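Local structure of XPF endonuclease (Aeropyrum pernix, 2BGW) at residues A[41-46]-A[51-56]; A[20-25]-A[125-130]; A[9-14]-A[132-137]. The protein acts as a structure-specific DNA endonuclease of the XPF family, associated with nucleotide excision repair, binding magnesium and probably acting on single-stranded and damaged DNA. All coordinates share one frame; numbering follows the deposited sequence.

Interaction 1 of 3, residues A[41-46]-A[51-56]. With MG (magnesium ion), chain E; SO4 (sulfate ion), chain G; SO4 (sulfate ion), chain H.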
loop_
_atom_site.group_PDB
_atom_site.type_symbol
_atom_site.label_atom_id
_atom_site.label_comp_id
_atom_site.label_asym_id
_atom_site.label_seq_id
_atom_site.Cartn_x
_atom_site.Cartn_y
_atom_site.Cartn_z
ATOM N N GLY A 41 0.195 2.963 -8.161
ATOM C CA GLY A 41 -0.620 1.795 -7.868
ATOM C C GLY A 41 -1.744 1.642 -8.860
ATOM O O GLY A 41 -1.879 2.457 -9.767
ATOM N N ASP A 42 -2.586 0.628 -8.671
ATOM C CA ASP A 42 -3.536 0.249 -9.710
ATOM C C ASP A 42 -4.944 0.464 -9.303
ATOM O O ASP A 42 -5.793 0.702 -10.153
ATOM C CB ASP A 42 -3.368 -1.212 -10.132
ATOM C CG ASP A 42 -1.918 -1.580 -10.403
ATOM O OD1 ASP A 42 -1.143 -0.710 -10.899
ATOM O OD2 ASP A 42 -1.545 -2.735 -10.091
ATOM N N TYR A 43 -5.210 0.362 -8.011
ATOM C CA TYR A 43 -6.553 0.593 -7.533
ATOM C C TYR A 43 -6.544 1.477 -6.315
ATOM O O TYR A 43 -5.882 1.161 -5.339
ATOM C CB TYR A 43 -7.239 -0.726 -7.203
ATOM C CG TYR A 43 -7.494 -1.555 -8.402
ATOM C CD1 TYR A 43 -6.540 -2.459 -8.850
ATOM C CD2 TYR A 43 -8.664 -1.434 -9.111
ATOM C CE1 TYR A 43 -6.748 -3.233 -9.971
ATOM C CE2 TYR A 43 -8.894 -2.204 -10.230
ATOM C CZ TYR A 43 -7.921 -3.097 -10.652
ATOM O OH TYR A 43 -8.112 -3.864 -11.763
ATOM N N LEU A 44 -7.278 2.583 -6.385
ATOM C CA LEU A 44 -7.529 3.402 -5.219
ATOM C C LEU A 44 -8.807 2.924 -4.509
ATOM O O LEU A 44 -9.921 3.033 -5.027
ATOM C CB LEU A 44 -7.597 4.893 -5.602
ATOM C CG LEU A 44 -7.797 5.830 -4.399
ATOM C CD1 LEU A 44 -6.547 5.975 -3.543
ATOM C CD2 LEU A 44 -8.302 7.161 -4.819
ATOM N N VAL A 45 -8.651 2.432 -3.297
ATOM C CA VAL A 45 -9.733 1.757 -2.602
ATOM C C VAL A 45 -10.495 2.633 -1.584
ATOM O O VAL A 45 -11.704 2.591 -1.510
ATOM C CB VAL A 45 -9.186 0.472 -1.962
ATOM C CG1 VAL A 45 -10.160 -0.103 -0.977
ATOM C CG2 VAL A 45 -8.899 -0.505 -3.039
ATOM N N SER A 46 -9.791 3.413 -0.794
ATOM C CA SER A 46 -10.414 4.301 0.141
ATOM C C SER A 46 -9.385 5.401 0.200
ATOM O O SER A 46 -8.385 5.314 -0.502
ATOM C CB SER A 46 -10.601 3.603 1.487
ATOM O OG SER A 46 -9.419 3.606 2.274
ATOM N N VAL A 51 -3.858 -0.130 -3.732
ATOM C CA VAL A 51 -3.709 -1.520 -4.136
ATOM C C VAL A 51 -2.866 -1.575 -5.399
ATOM O O VAL A 51 -3.107 -0.823 -6.364
ATOM C CB VAL A 51 -5.095 -2.172 -4.424
ATOM C CG1 VAL A 51 -4.965 -3.493 -5.189
ATOM C CG2 VAL A 51 -5.856 -2.387 -3.146
ATOM N N GLU A 52 -1.890 -2.473 -5.386
ATOM C CA GLU A 52 -0.986 -2.689 -6.503
ATOM C C GLU A 52 -1.228 -4.123 -6.883
ATOM O O GLU A 52 -1.107 -5.002 -6.052
ATOM C CB GLU A 52 0.468 -2.440 -6.029
ATOM C CG GLU A 52 1.617 -2.738 -6.989
ATOM C CD GLU A 52 1.350 -2.302 -8.432
ATOM O OE1 GLU A 52 0.826 -1.184 -8.670
ATOM O OE2 GLU A 52 1.691 -3.090 -9.346
ATOM N N ARG A 53 -1.637 -4.362 -8.119
ATOM C CA ARG A 53 -1.985 -5.716 -8.571
ATOM C C ARG A 53 -0.847 -6.273 -9.374
ATOM O O ARG A 53 -0.349 -5.611 -10.272
ATOM C CB ARG A 53 -3.228 -5.715 -9.448
ATOM C CG ARG A 53 -3.595 -7.075 -9.960
ATOM C CD ARG A 53 -4.530 -6.965 -11.144
ATOM N NE ARG A 53 -4.753 -8.241 -11.823
ATOM C CZ ARG A 53 -4.423 -8.489 -13.091
ATOM N NH1 ARG A 53 -3.858 -7.549 -13.832
ATOM N NH2 ARG A 53 -4.673 -9.675 -13.632
ATOM N N LYS A 54 -0.455 -7.502 -9.061
ATOM C CA LYS A 54 0.650 -8.163 -9.744
ATOM C C LYS A 54 0.384 -9.648 -9.902
ATOM O O LYS A 54 0.005 -10.319 -8.936
ATOM C CB LYS A 54 1.914 -7.949 -8.930
ATOM C CG LYS A 54 2.979 -7.288 -9.702
ATOM C CD LYS A 54 3.583 -6.176 -8.932
ATOM C CE LYS A 54 4.050 -5.140 -9.913
ATOM N NZ LYS A 54 5.077 -4.354 -9.246
ATOM N N THR A 55 0.558 -10.150 -11.123
ATOM C CA THR A 55 0.532 -11.601 -11.386
ATOM C C THR A 55 1.737 -12.228 -10.689
ATOM O O THR A 55 2.801 -11.582 -10.562
ATOM C CB THR A 55 0.703 -11.914 -12.864
ATOM O OG1 THR A 55 1.834 -11.194 -13.344
ATOM C CG2 THR A 55 -0.530 -11.550 -13.689
ATOM N N SER A 56 1.610 -13.467 -10.233
ATOM C CA SER A 56 2.705 -14.005 -9.446
ATOM C C SER A 56 4.020 -13.823 -10.193
ATOM O O SER A 56 5.043 -13.474 -9.579
ATOM C CB SER A 56 2.490 -15.455 -9.055
ATOM O OG SER A 56 1.858 -16.158 -10.100
HETATM MG MG MG E . 0.505 -3.322 -11.276
HETATM S S SO4 G . -3.104 -8.427 -17.189
HETATM O O1 SO4 G . -3.783 -7.272 -16.607
HETATM O O2 SO4 G . -1.793 -8.549 -16.537
HETATM O O3 SO4 G . -3.881 -9.656 -16.950
HETATM O O4 SO4 G . -3.026 -8.182 -18.635
HETATM S S SO4 H . 3.981 2.885 -9.549
HETATM O O1 SO4 H . 3.565 3.995 -10.439
HETATM O O2 SO4 H . 3.064 2.752 -8.412
HETATM O O3 SO4 H . 3.804 1.608 -10.238
HETATM O O4 SO4 H . 5.391 3.072 -9.090
#

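Interaction 2 of 3, residues A[20-25]-A[125-130]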
loop_
_atom_site.group_PDB
_atom_site.type_symbol
_atom_site.label_atom_id
_atom_site.label_comp_id
_atom_site.label_asym_id
_atom_site.label_seq_id
_atom_site.Cartn_x
_atom_site.Cartn_y
_atom_site.Cartn_z
ATOM N N SER A 20 -6.929 -5.084 -17.744
ATOM C CA SER A 20 -7.270 -6.241 -16.919
ATOM C C SER A 20 -8.662 -6.788 -17.111
ATOM O O SER A 20 -9.595 -6.032 -17.358
ATOM C CB SER A 20 -7.225 -5.804 -15.457
ATOM O OG SER A 20 -6.054 -6.220 -14.800
ATOM N N PRO A 21 -8.832 -8.103 -16.908
ATOM C CA PRO A 21 -10.175 -8.621 -16.728
ATOM C C PRO A 21 -10.790 -8.047 -15.459
ATOM O O PRO A 21 -12.017 -8.008 -15.353
ATOM C CB PRO A 21 -9.952 -10.114 -16.545
ATOM C CG PRO A 21 -8.650 -10.376 -17.127
ATOM C CD PRO A 21 -7.833 -9.174 -16.837
ATOM N N VAL A 22 -9.949 -7.578 -14.536
ATOM C CA VAL A 22 -10.388 -7.151 -13.210
ATOM C C VAL A 22 -11.512 -6.110 -13.149
ATOM O O VAL A 22 -12.517 -6.379 -12.494
ATOM C CB VAL A 22 -9.228 -6.717 -12.328
ATOM C CG1 VAL A 22 -9.681 -6.585 -10.907
ATOM C CG2 VAL A 22 -8.121 -7.728 -12.415
ATOM N N PRO A 23 -11.357 -4.928 -13.790
ATOM C CA PRO A 23 -12.444 -3.938 -13.770
ATOM C C PRO A 23 -13.846 -4.436 -14.123
ATOM O O PRO A 23 -14.788 -4.125 -13.396
ATOM C CB PRO A 23 -11.978 -2.878 -14.761
ATOM C CG PRO A 23 -10.500 -2.929 -14.633
ATOM C CD PRO A 23 -10.179 -4.397 -14.490
ATOM N N SER A 24 -13.996 -5.204 -15.203
ATOM C CA SER A 24 -15.321 -5.756 -15.590
ATOM C C SER A 24 -15.868 -6.676 -14.539
ATOM O O SER A 24 -17.062 -6.673 -14.269
ATOM C CB SER A 24 -15.240 -6.525 -16.897
ATOM O OG SER A 24 -14.476 -5.774 -17.822
ATOM N N ILE A 25 -14.991 -7.471 -13.945
ATOM C CA ILE A 25 -15.410 -8.303 -12.828
ATOM C C ILE A 25 -15.886 -7.427 -11.677
ATOM O O ILE A 25 -16.959 -7.671 -11.120
ATOM C CB ILE A 25 -14.325 -9.288 -12.387
ATOM C CG1 ILE A 25 -13.888 -10.146 -13.568
ATOM C CG2 ILE A 25 -14.873 -10.203 -11.314
ATOM C CD1 ILE A 25 -12.670 -10.989 -13.283
ATOM N N GLY A 125 -10.517 -13.458 -8.132
ATOM C CA GLY A 125 -10.097 -13.424 -6.750
ATOM C C GLY A 125 -9.629 -12.032 -6.363
ATOM O O GLY A 125 -9.952 -11.520 -5.288
ATOM N N THR A 126 -8.856 -11.416 -7.247
ATOM C CA THR A 126 -8.337 -10.070 -7.013
ATOM C C THR A 126 -9.509 -9.111 -6.943
ATOM O O THR A 126 -9.587 -8.287 -6.018
ATOM C CB THR A 126 -7.359 -9.662 -8.114
ATOM O OG1 THR A 126 -6.423 -10.736 -8.299
ATOM C CG2 THR A 126 -6.616 -8.392 -7.747
ATOM N N ALA A 127 -10.435 -9.284 -7.889
ATOM C CA ALA A 127 -11.665 -8.515 -7.935
ATOM C C ALA A 127 -12.516 -8.690 -6.663
ATOM O O ALA A 127 -13.093 -7.722 -6.159
ATOM C CB ALA A 127 -12.414 -8.853 -9.139
ATOM N N LEU A 128 -12.542 -9.889 -6.105
ATOM C CA LEU A 128 -13.225 -10.080 -4.839
ATOM C C LEU A 128 -12.516 -9.380 -3.675
ATOM O O LEU A 128 -13.155 -8.730 -2.853
ATOM C CB LEU A 128 -13.441 -11.567 -4.551
ATOM C CG LEU A 128 -14.421 -12.211 -5.538
ATOM C CD1 LEU A 128 -14.188 -13.705 -5.677
ATOM C CD2 LEU A 128 -15.851 -11.922 -5.130
ATOM N N VAL A 129 -11.201 -9.503 -3.616
ATOM C CA VAL A 129 -10.430 -8.943 -2.521
ATOM C C VAL A 129 -10.529 -7.433 -2.573
ATOM O O VAL A 129 -10.688 -6.768 -1.545
ATOM C CB VAL A 129 -8.956 -9.393 -2.624
ATOM C CG1 VAL A 129 -8.084 -8.750 -1.576
ATOM C CG2 VAL A 129 -8.894 -10.870 -2.470
ATOM N N ILE A 130 -10.446 -6.876 -3.775
ATOM C CA ILE A 130 -10.543 -5.423 -3.903
ATOM C C ILE A 130 -11.922 -4.995 -3.424
ATOM O O ILE A 130 -12.055 -4.063 -2.649
ATOM C CB ILE A 130 -10.297 -4.918 -5.342
ATOM C CG1 ILE A 130 -8.814 -5.068 -5.710
ATOM C CG2 ILE A 130 -10.735 -3.445 -5.456
ATOM C CD1 ILE A 130 -8.542 -4.968 -7.186
#

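Interaction 3 of 3, residues A[9-14]-A[132-137]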
loop_
_atom_site.group_PDB
_atom_site.type_symbol
_atom_site.label_atom_id
_atom_site.label_comp_id
_atom_site.label_asym_id
_atom_site.label_seq_id
_atom_site.Cartn_x
_atom_site.Cartn_y
_atom_site.Cartn_z
ATOM N N PRO A 9 -20.312 1.559 -3.299
ATOM C CA PRO A 9 -18.971 1.007 -3.523
ATOM C C PRO A 9 -18.327 1.587 -4.778
ATOM O O PRO A 9 -18.900 1.476 -5.879
ATOM C CB PRO A 9 -19.257 -0.478 -3.707
ATOM C CG PRO A 9 -20.463 -0.688 -2.837
ATOM C CD PRO A 9 -21.316 0.496 -3.159
ATOM N N ARG A 10 -17.142 2.168 -4.592
ATOM C CA ARG A 10 -16.491 3.028 -5.577
ATOM C C ARG A 10 -14.979 2.869 -5.474
ATOM O O ARG A 10 -14.423 2.924 -4.377
ATOM C CB ARG A 10 -16.815 4.485 -5.236
ATOM C CG ARG A 10 -17.239 5.390 -6.382
ATOM C CD ARG A 10 -17.616 6.755 -5.839
ATOM N N VAL A 11 -14.308 2.673 -6.606
ATOM C CA VAL A 11 -12.852 2.631 -6.635
ATOM C C VAL A 11 -12.377 3.209 -7.939
ATOM O O VAL A 11 -13.104 3.178 -8.923
ATOM C CB VAL A 11 -12.274 1.193 -6.477
ATOM C CG1 VAL A 11 -12.839 0.499 -5.248
ATOM C CG2 VAL A 11 -12.499 0.344 -7.707
ATOM N N TYR A 12 -11.153 3.729 -7.941
ATOM C CA TYR A 12 -10.497 4.202 -9.153
ATOM C C TYR A 12 -9.433 3.231 -9.643
ATOM O O TYR A 12 -8.591 2.800 -8.860
ATOM C CB TYR A 12 -9.809 5.524 -8.866
ATOM C CG TYR A 12 -10.726 6.695 -8.759
ATOM C CD1 TYR A 12 -11.294 7.042 -7.536
ATOM C CD2 TYR A 12 -11.021 7.478 -9.879
ATOM C CE1 TYR A 12 -12.141 8.137 -7.418
ATOM C CE2 TYR A 12 -11.877 8.579 -9.783
ATOM C CZ TYR A 12 -12.433 8.902 -8.544
ATOM O OH TYR A 12 -13.276 9.981 -8.425
ATOM N N VAL A 13 -9.460 2.918 -10.941
ATOM C CA VAL A 13 -8.428 2.090 -11.577
ATOM C C VAL A 13 -7.417 2.947 -12.259
ATOM O O VAL A 13 -7.790 3.805 -13.060
ATOM C CB VAL A 13 -8.902 1.324 -12.828
ATOM C CG1 VAL A 13 -8.354 -0.069 -12.808
ATOM C CG2 VAL A 13 -10.368 1.348 -12.996
ATOM N N ASP A 14 -6.141 2.683 -12.056
ATOM C CA ASP A 14 -5.208 3.352 -12.924
ATOM C C ASP A 14 -5.361 2.885 -14.370
ATOM O O ASP A 14 -5.752 1.763 -14.638
ATOM C CB ASP A 14 -3.771 3.181 -12.479
ATOM C CG ASP A 14 -2.837 3.886 -13.398
ATOM O OD1 ASP A 14 -2.378 3.227 -14.346
ATOM O OD2 ASP A 14 -2.648 5.113 -13.239
ATOM N N SER A 132 -13.993 -6.375 -1.369
ATOM C CA SER A 132 -14.208 -6.561 0.045
ATOM C C SER A 132 -13.514 -5.472 0.844
ATOM O O SER A 132 -14.052 -4.972 1.819
ATOM C CB SER A 132 -13.694 -7.940 0.454
ATOM O OG SER A 132 -14.652 -8.951 0.176
ATOM N N LEU A 133 -12.305 -5.117 0.416
ATOM C CA LEU A 133 -11.546 -4.048 1.003
ATOM C C LEU A 133 -12.286 -2.715 0.881
ATOM O O LEU A 133 -12.434 -1.988 1.867
ATOM C CB LEU A 133 -10.198 -3.964 0.332
ATOM C CG LEU A 133 -9.163 -5.003 0.723
ATOM C CD1 LEU A 133 -8.029 -4.912 -0.263
ATOM C CD2 LEU A 133 -8.638 -4.862 2.170
ATOM N N ALA A 134 -12.735 -2.410 -0.330
ATOM C CA ALA A 134 -13.601 -1.278 -0.606
ATOM C C ALA A 134 -14.734 -1.200 0.386
ATOM O O ALA A 134 -14.957 -0.143 0.963
ATOM C CB ALA A 134 -14.179 -1.361 -2.018
ATOM N N ARG A 135 -15.442 -2.307 0.595
ATOM C CA ARG A 135 -16.568 -2.320 1.502
ATOM C C ARG A 135 -16.130 -2.181 2.922
ATOM O O ARG A 135 -16.652 -1.329 3.650
ATOM C CB ARG A 135 -17.348 -3.592 1.364
ATOM C CG ARG A 135 -17.945 -3.747 0.027
ATOM C CD ARG A 135 -19.380 -3.672 0.131
ATOM N NE ARG A 135 -19.964 -4.839 -0.500
ATOM C CZ ARG A 135 -21.016 -5.485 -0.013
ATOM N NH1 ARG A 135 -21.574 -5.074 1.115
ATOM N NH2 ARG A 135 -21.502 -6.534 -0.652
ATOM N N LEU A 136 -15.171 -2.993 3.329
ATOM C CA LEU A 136 -14.782 -3.007 4.725
ATOM C C LEU A 136 -14.279 -1.680 5.253
ATOM O O LEU A 136 -14.408 -1.411 6.425
ATOM C CB LEU A 136 -13.713 -4.075 4.976
ATOM C CG LEU A 136 -14.227 -5.464 5.353
ATOM C CD1 LEU A 136 -13.276 -6.534 4.833
ATOM C CD2 LEU A 136 -14.452 -5.591 6.862
ATOM N N SER A 137 -13.673 -0.878 4.392
ATOM C CA SER A 137 -12.844 0.250 4.829
ATOM C C SER A 137 -13.649 1.512 4.813
ATOM O O SER A 137 -13.286 2.497 5.431
ATOM C CB SER A 137 -11.660 0.442 3.888
ATOM O OG SER A 137 -12.143 0.904 2.634
#

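Interaction 1 of 3, residues A[41-46]-A[51-56]
D42 and E52 cross obliquely between the two strands of the hairpin, carboxylate planes 71° apart, each giving one oxygen to the same magnesium ion: D42 OD2 at 2.4 Å and E52 OE2 at 2.3 Å. Their other oxygens, D42 OD1 and E52 OE1, lie 3.0 Å apart with no bond between them, so the metal probably offsets like charges held close. E52 starts away from the partner strand, and the bend at chi2 (41°) swings its carboxylate back to the ion. D42 is also gripped by the partner backbone: R53 N donates to D42 OD2 (2.6 Å) on the anti side, out of the carboxylate plane. The R53 carbonyl O, 2.6 Å from the magnesium, accounts for that residue's place in the site. R53 CB sits at the edge of the Y43 ring, and the extended chain beyond leads away from the partner strand; NH1 bonds O1 of a sulfate (2.8 Å), NH2 reaches O3 weakly and also pairs with E87. With an alanine here, E87 is likely to be left without its charged mate and the sulfate without two donors. Further along the hairpin, V51 CB packs on Y43 CB, and V51 O accepts from both D42 N and Y43 N. That doubled pairing is a classic beta bulge; G41-D42 and E52-R53-K54 form the GD...ERK signature of the XPF nuclease site, within the PDDEXK clan.

Interaction 2 of 3, residues A[20-25]-A[125-130]
The helical turns carrying V22 and A127 come closest at those two residues, their CA atoms 5.6 Å apart, a close approach into which A127 brings only a methyl group. Its CB points at the 20-25 segment and lodges between V22 and I25, which stand one turn apart on their helix and reach it from two directions. From I25 it is the CG2 branch that touches, 3.5 Å from A127 CB; chi1 of -56° sets this methyl anti to the backbone N and turns the longer CG1-CD1 arm elsewhere. V22 closes in with CG1, 4.0 Å from the same A127 CB. That branch does double duty, since V22 CG1 also meets CD1 of I130, 4.2 Å away and one turn further along the second helix. Everything that crosses is aliphatic: no hydrogen bond joins the segments, and the fit rests on the shapes of four side chains.

The polar groups nearby look to other partners. T126 OG1, on a flank of its helix, bonds E87 and T120, while S20 OG, ahead of the first helix, bonds E17. Both helices lie on one side of the sheet. V22 and I130 settle on Y43 of strand 43-46, V22 also reaches R53 of strand 49-55, and I130 with V129 rests on I85 of strand 81-87. L128 and V129 of helix 123-137 continue outward to pack on Y103 of the second subunit, so this helix is wedged between helix 22-28, the sheet and the partner chain.

Interaction 3 of 3, residues A[9-14]-A[132-137]
P9, just before strand 10-14, and V11 within it meet R135 and A134 of helix 123-137. R135 is the longer story. Its CB leaves the helix to one side of the strand, and with CG anti to the carbonyl carbon (chi1 -63°) the chain bends round so that its end comes back toward P9. CB and CG lead it out; CD is the atom that makes the contact, 4.3 Å from P9 CG, so methylene rests against the proline ring without any polar link. From there NE turns to its own helix, where it forms a salt bridge with E131. At the tip, NH1 lies at long range from a sulfate, a weak ion pair. The aliphatic part of R135 thus lies by the proline while its charged end pairs with E131 of its own helix.

Deeper in, V11 points at the helix and A134 points back. V11 CG1, set anti to the carbonyl carbon, reaches A134 CB at 4.0 Å, one methyl group against another. S137 OG donates to L133 O (3.0 Å), four residues back, a bond that keeps its hydroxyl turned toward the preceding turn.

Strand 10-14 runs inside the sheet, with backbone bonds to strand 32-36 on one side and strand 43-46 on the other. The helix packs against it, with L133 on V45 and S137 on S46 of strand 43-46. S132, L133 and L136 also pack on A104, L111 and A107 of the second subunit, respectively, so the turns that touch V11 and P9 also belong to the dimer interface.

How the interactions relate
Interaction 1 is the polar heart of the set: a buried hairpin held by backbone bonds and by a magnesium ion shared between carboxylates from both strands. Interactions 2 and 3 are apolar, without a hydrogen bond across either, and both use helix 123-137, the first buried against helix 22-28, the second running out to the surface at P9 and R135. The three meet at the sheet. Strand 43-46 pairs with strand 10-14, where D42 O and D14 N, 2.8 Å apart, are probably hydrogen-bonded, and V22 of interaction 2 touches R53 and Y43 of interaction 1. Helix 123-137 therefore backs the metal-bearing hairpin on one side and meets the second subunit on another.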